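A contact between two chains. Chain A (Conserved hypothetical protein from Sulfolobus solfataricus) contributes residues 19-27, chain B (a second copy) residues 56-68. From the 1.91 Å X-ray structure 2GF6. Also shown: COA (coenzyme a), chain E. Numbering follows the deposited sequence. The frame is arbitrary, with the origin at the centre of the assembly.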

# COMPACT_ATOMS: atom_id res chain seq x y z
N ASP A 19 -8.92 3.39 4.91
CA ASP A 19 -9.64 2.28 4.28
C ASP A 19 -11.12 2.54 4.44
O ASP A 19 -11.49 3.62 4.87
CB ASP A 19 -9.19 0.92 4.86
CG ASP A 19 -9.54 0.73 6.34
OD1 ASP A 19 -10.44 1.45 6.86
OD2 ASP A 19 -8.90 -0.14 6.98
N ALA A 20 -11.99 1.60 4.05
CA ALA A 20 -13.45 1.89 4.10
C ALA A 20 -14.03 2.18 5.49
O ALA A 20 -15.18 2.61 5.58
CB ALA A 20 -14.26 0.79 3.47
N GLN A 21 -13.28 1.94 6.57
CA GLN A 21 -13.72 2.34 7.90
C GLN A 21 -13.51 3.85 8.21
O GLN A 21 -13.76 4.29 9.32
CB GLN A 21 -13.07 1.44 8.97
CG GLN A 21 -13.46 -0.07 8.85
CD GLN A 21 -12.91 -0.97 9.97
OE1 GLN A 21 -11.73 -0.95 10.27
NE2 GLN A 21 -13.77 -1.80 10.55
N GLY A 22 -13.07 4.65 7.23
CA GLY A 22 -12.95 6.12 7.40
C GLY A 22 -11.82 6.61 8.33
O GLY A 22 -11.80 7.76 8.76
N ILE A 23 -10.88 5.72 8.61
CA ILE A 23 -9.82 6.00 9.57
C ILE A 23 -8.55 5.50 8.97
O ILE A 23 -8.58 4.67 8.02
CB ILE A 23 -10.04 5.26 10.92
CG1 ILE A 23 -10.10 3.73 10.72
CG2 ILE A 23 -11.32 5.75 11.57
CD1 ILE A 23 -10.21 2.96 12.05
N ALA A 24 -7.44 6.00 9.52
CA ALA A 24 -6.13 5.51 9.12
C ALA A 24 -5.96 4.02 9.45
O ALA A 24 -6.37 3.54 10.52
CB ALA A 24 -5.05 6.32 9.78
N HIS A 25 -5.35 3.31 8.51
CA HIS A 25 -5.18 1.87 8.57
C HIS A 25 -3.77 1.49 9.06
O HIS A 25 -2.89 2.35 9.24
CB HIS A 25 -5.47 1.24 7.17
CG HIS A 25 -4.68 1.83 6.03
ND1 HIS A 25 -3.32 2.06 6.09
CD2 HIS A 25 -5.06 2.20 4.79
CE1 HIS A 25 -2.91 2.57 4.95
NE2 HIS A 25 -3.94 2.64 4.13
N TYR A 26 -3.56 0.20 9.27
CA TYR A 26 -2.31 -0.33 9.79
C TYR A 26 -1.07 0.20 9.13
O TYR A 26 -0.09 0.47 9.83
CB TYR A 26 -2.30 -1.84 9.58
CG TYR A 26 -1.19 -2.66 10.20
CD1 TYR A 26 -1.24 -3.03 11.54
CD2 TYR A 26 -0.18 -3.19 9.43
CE1 TYR A 26 -0.28 -3.82 12.11
CE2 TYR A 26 0.82 -4.02 9.99
CZ TYR A 26 0.74 -4.33 11.34
OH TYR A 26 1.65 -5.14 11.95
N ALA A 27 -1.06 0.28 7.80
CA ALA A 27 0.16 0.63 7.06
C ALA A 27 0.38 2.10 7.16
O ALA A 27 1.49 2.59 7.02
CB ALA A 27 0.04 0.21 5.56
N1A COA E . 14.39 -6.89 20.62
C2A COA E . 15.66 -6.60 21.10
N3A COA E . 16.76 -7.26 20.58
C4A COA E . 16.57 -8.19 19.62
C5A COA E . 15.30 -8.49 19.14
C6A COA E . 14.20 -7.83 19.64
N6A COA E . 12.98 -8.28 19.32
N7A COA E . 15.42 -9.43 18.18
C8A COA E . 16.74 -9.73 18.03
N9A COA E . 17.44 -8.98 18.93
C1B COA E . 18.86 -9.05 19.28
C2B COA E . 19.35 -10.41 19.70
O2B COA E . 19.11 -10.66 21.05
C3B COA E . 20.82 -10.27 19.45
O3B COA E . 21.38 -9.66 20.60
P3B COA E . 22.93 -9.78 21.05
O7A COA E . 23.58 -8.43 20.79
O8A COA E . 23.69 -10.86 20.31
O9A COA E . 22.94 -10.03 22.54
C4B COA E . 20.91 -9.33 18.25
O4B COA E . 19.63 -8.73 18.15
C5B COA E . 21.20 -10.04 16.95
O5B COA E . 20.15 -10.94 16.71
P1A COA E . 20.41 -12.45 16.25
O1A COA E . 19.36 -13.39 16.77
O2A COA E . 21.80 -12.90 16.58
O3A COA E . 20.13 -12.31 14.68
P2A COA E . 21.10 -12.52 13.43
O4A COA E . 21.36 -13.95 13.04
O5A COA E . 22.38 -11.74 13.47
O6A COA E . 20.15 -11.90 12.32
CBP COA E . 18.18 -11.25 11.36
CCP COA E . 19.00 -11.14 12.63
CDP COA E . 18.35 -12.68 10.83
CEP COA E . 18.76 -10.24 10.37
CAP COA E . 16.71 -11.01 11.65
OAP COA E . 16.20 -11.98 12.54
C9P COA E . 15.85 -11.05 10.44
O9P COA E . 16.34 -11.25 9.13
N8P COA E . 14.59 -10.86 10.69
C7P COA E . 13.70 -10.63 9.58
C6P COA E . 13.24 -9.20 9.68
C5P COA E . 12.17 -8.92 8.67
O5P COA E . 11.91 -9.67 7.71
N4P COA E . 11.55 -7.80 8.96
C3P COA E . 10.26 -7.55 8.38
C2P COA E . 9.66 -6.33 9.01
S1P COA E . 8.14 -6.02 8.19
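Chain B 56-68: LWFVIAESHAIYH

Chain B lies along chain A as a strand that runs to Tyr67(B), with His68(B) leaving it as loop. The chain A stretch has no strand to pair with it: it opens with a type I beta turn from Asp19(A) to Gly22(A), closed by Gly22(A) N to Asp19(A) O at 3.0 Å, and runs through loop to His25(A), at the N-cap position right before a weakly bonded helix that continues beyond the stretch. The two chains run in the same general sense, since Gln21(A) lies nearest Trp57(B), with CA atoms 8.3 Å apart, and Tyr26(A) nearest Ile60(B), with CA atoms 8.4 Å apart. Side chains make most of the contact, joined by the carbonyls of Ala20(A), Gln21(A) and Phe58(B); together the stretches bury 361 Å².

Leu56(B) is out of reach. Trp57(B), with phi/psi of -127/160 and chi1 m, points its CA-to-CB bond toward chain A and sets its indole against the turn. Gln21(A) O approaches the ring edge near its plane, 3.3 Å from Trp57(B) CZ3, and Gln21(A) CB packs 3.4 Å from the same CZ3 atom. Ala20(A) O is more distant, 4.2 Å from Trp57(B) CH2.

The CA-to-CB bond of Phe58(B) points away, yet its backbone supplies the one direct hydrogen bond between the stretches: Gln21(A) NE2 donates to Phe58(B) O at 2.9 Å, nearly straight at 171°. The glutamine reaches this acceptor with chi1 m and an extended chi2 (t). Its backbone is held at the turn, where Gln21(A) N donates to Asp19(A) OD1 at 2.9 Å.

The CA-to-CB bond of Val59(B), chi1 m, is sideways; its CG1 makes an apolar contact with Ile23(A) CD1 at 4.4 Å and also lies 4.0 Å from Gln21(A) OE1. Ile60(B) points toward chain A, but its CD1 is still 5.3 Å from Tyr26(A) CD1. Ala61(B), with phi/psi of -97/-19, is a local irregularity within the strand; it and Glu62(B) are out of reach.

Contact returns at Ser63(B), which points toward chain A with chi1 p. Its OG lies near the plane of the Tyr26(A) ring, at the edge, 3.6 Å from Tyr26(A) CE1. Tyr26(A), chi1 t, starts sideways, but the end of its side chain comes nearer the strand. His64(B) then points away, Ala65(B) points toward chain A without close contact, and Ile66(B) is out of reach.

Tyr67(B), chi1 m, ends the strand and points toward chain A. Tyr26(A) OH and Tyr67(B) OH are 4.2 Å apart, too far for a direct hydrogen bond, and a water bridges them, 2.7 Å from Tyr26(A) OH and 3.1 Å from Tyr67(B) OH. Coenzyme A places S1P over one face of the Tyr67(B) ring; its N8P donates to Tyr67(B) O at 3.1 Å and its OAP to His68(B) O at 2.8 Å.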

# COMPACT_ATOMS: atom_id res chain seq x y z
N LEU B 56 -22.13 -2.51 13.45
CA LEU B 56 -21.06 -3.35 14.01
C LEU B 56 -19.87 -3.50 13.09
O LEU B 56 -19.97 -4.07 11.98
CB LEU B 56 -21.59 -4.74 14.35
CG LEU B 56 -20.64 -5.84 14.85
CD1 LEU B 56 -19.96 -5.46 16.14
CD2 LEU B 56 -21.50 -7.10 15.05
N TRP B 57 -18.75 -2.98 13.59
CA TRP B 57 -17.47 -3.12 12.95
C TRP B 57 -16.47 -3.67 13.94
O TRP B 57 -16.65 -3.53 15.15
CB TRP B 57 -16.95 -1.74 12.56
CG TRP B 57 -17.68 -1.06 11.43
CD1 TRP B 57 -18.87 -1.41 10.84
CD2 TRP B 57 -17.29 0.17 10.84
NE1 TRP B 57 -19.21 -0.49 9.90
CE2 TRP B 57 -18.24 0.49 9.87
CE3 TRP B 57 -16.20 1.04 11.04
CZ2 TRP B 57 -18.14 1.63 9.08
CZ3 TRP B 57 -16.10 2.15 10.26
CH2 TRP B 57 -17.07 2.45 9.30
N PHE B 58 -15.39 -4.23 13.41
CA PHE B 58 -14.19 -4.56 14.18
C PHE B 58 -13.00 -3.62 13.83
O PHE B 58 -12.66 -3.44 12.68
CB PHE B 58 -13.83 -6.03 13.93
CG PHE B 58 -14.45 -6.99 14.91
CD1 PHE B 58 -13.82 -7.28 16.10
CD2 PHE B 58 -15.67 -7.60 14.65
CE2 PHE B 58 -16.23 -8.47 15.58
CZ PHE B 58 -17.43 -9.06 15.32
N VAL B 59 -12.41 -2.98 14.84
CA VAL B 59 -11.21 -2.16 14.63
C VAL B 59 -10.07 -2.68 15.51
O VAL B 59 -10.33 -3.31 16.55
CB VAL B 59 -11.48 -0.64 14.90
CG1 VAL B 59 -12.65 -0.13 14.05
CG2 VAL B 59 -11.75 -0.36 16.37
N ILE B 60 -8.82 -2.40 15.09
CA ILE B 60 -7.65 -2.90 15.78
C ILE B 60 -7.27 -1.98 16.90
O ILE B 60 -7.05 -0.80 16.67
CB ILE B 60 -6.46 -3.08 14.81
CG1 ILE B 60 -6.69 -4.32 13.95
CG2 ILE B 60 -5.12 -3.26 15.57
CD1 ILE B 60 -6.30 -4.16 12.52
N ALA B 61 -7.20 -2.52 18.12
CA ALA B 61 -6.82 -1.73 19.32
C ALA B 61 -5.34 -1.88 19.68
O ALA B 61 -4.78 -1.04 20.39
CB ALA B 61 -7.66 -2.13 20.46
N GLU B 62 -4.71 -2.93 19.18
CA GLU B 62 -3.34 -3.20 19.51
C GLU B 62 -2.75 -4.20 18.53
O GLU B 62 -3.44 -5.08 18.04
CB GLU B 62 -3.22 -3.74 20.95
CG GLU B 62 -1.75 -4.14 21.34
CD GLU B 62 -1.65 -4.68 22.76
OE1 GLU B 62 -2.66 -4.58 23.48
OE2 GLU B 62 -0.57 -5.21 23.14
N SER B 63 -1.45 -4.06 18.25
CA SER B 63 -0.81 -4.99 17.37
C SER B 63 0.62 -5.24 17.76
O SER B 63 1.27 -4.39 18.34
CB SER B 63 -0.95 -4.53 15.92
OG SER B 63 -0.12 -3.44 15.65
N HIS B 64 1.11 -6.44 17.44
CA HIS B 64 2.45 -6.86 17.81
C HIS B 64 2.95 -7.85 16.80
O HIS B 64 2.20 -8.70 16.38
CB HIS B 64 2.42 -7.54 19.17
CG HIS B 64 3.78 -7.85 19.70
ND1 HIS B 64 4.24 -9.14 19.87
CD2 HIS B 64 4.79 -7.04 20.07
CE1 HIS B 64 5.47 -9.10 20.34
NE2 HIS B 64 5.84 -7.84 20.46
N ALA B 65 4.23 -7.79 16.43
CA ALA B 65 4.83 -8.82 15.60
C ALA B 65 6.32 -8.91 15.87
O ALA B 65 6.96 -7.90 16.17
CB ALA B 65 4.58 -8.50 14.14
N ILE B 66 6.84 -10.13 15.83
CA ILE B 66 8.24 -10.42 16.03
C ILE B 66 8.67 -11.11 14.74
O ILE B 66 8.12 -12.13 14.39
CB ILE B 66 8.46 -11.40 17.23
CG1 ILE B 66 8.09 -10.75 18.54
CG2 ILE B 66 9.90 -11.86 17.28
CD1 ILE B 66 8.13 -11.71 19.71
N TYR B 67 9.62 -10.54 14.01
CA TYR B 67 9.98 -11.05 12.69
C TYR B 67 11.28 -11.83 12.78
O TYR B 67 12.36 -11.24 12.75
CB TYR B 67 10.10 -9.88 11.69
CG TYR B 67 8.94 -8.91 11.74
CD1 TYR B 67 8.96 -7.81 12.60
CD2 TYR B 67 7.81 -9.09 10.94
CE1 TYR B 67 7.87 -6.91 12.64
CE2 TYR B 67 6.74 -8.20 10.99
CZ TYR B 67 6.77 -7.12 11.83
OH TYR B 67 5.70 -6.24 11.87
N HIS B 68 11.21 -13.15 12.92
CA HIS B 68 12.40 -13.94 13.28
C HIS B 68 13.27 -14.15 12.07
O HIS B 68 14.50 -14.21 12.18
CB HIS B 68 12.06 -15.33 13.79
CG HIS B 68 11.14 -15.35 14.96
ND1 HIS B 68 11.58 -15.13 16.25
CD2 HIS B 68 9.82 -15.62 15.06
CE1 HIS B 68 10.56 -15.26 17.09
NE2 HIS B 68 9.48 -15.55 16.39
O HOH W 1 3.23 -6.06 10.03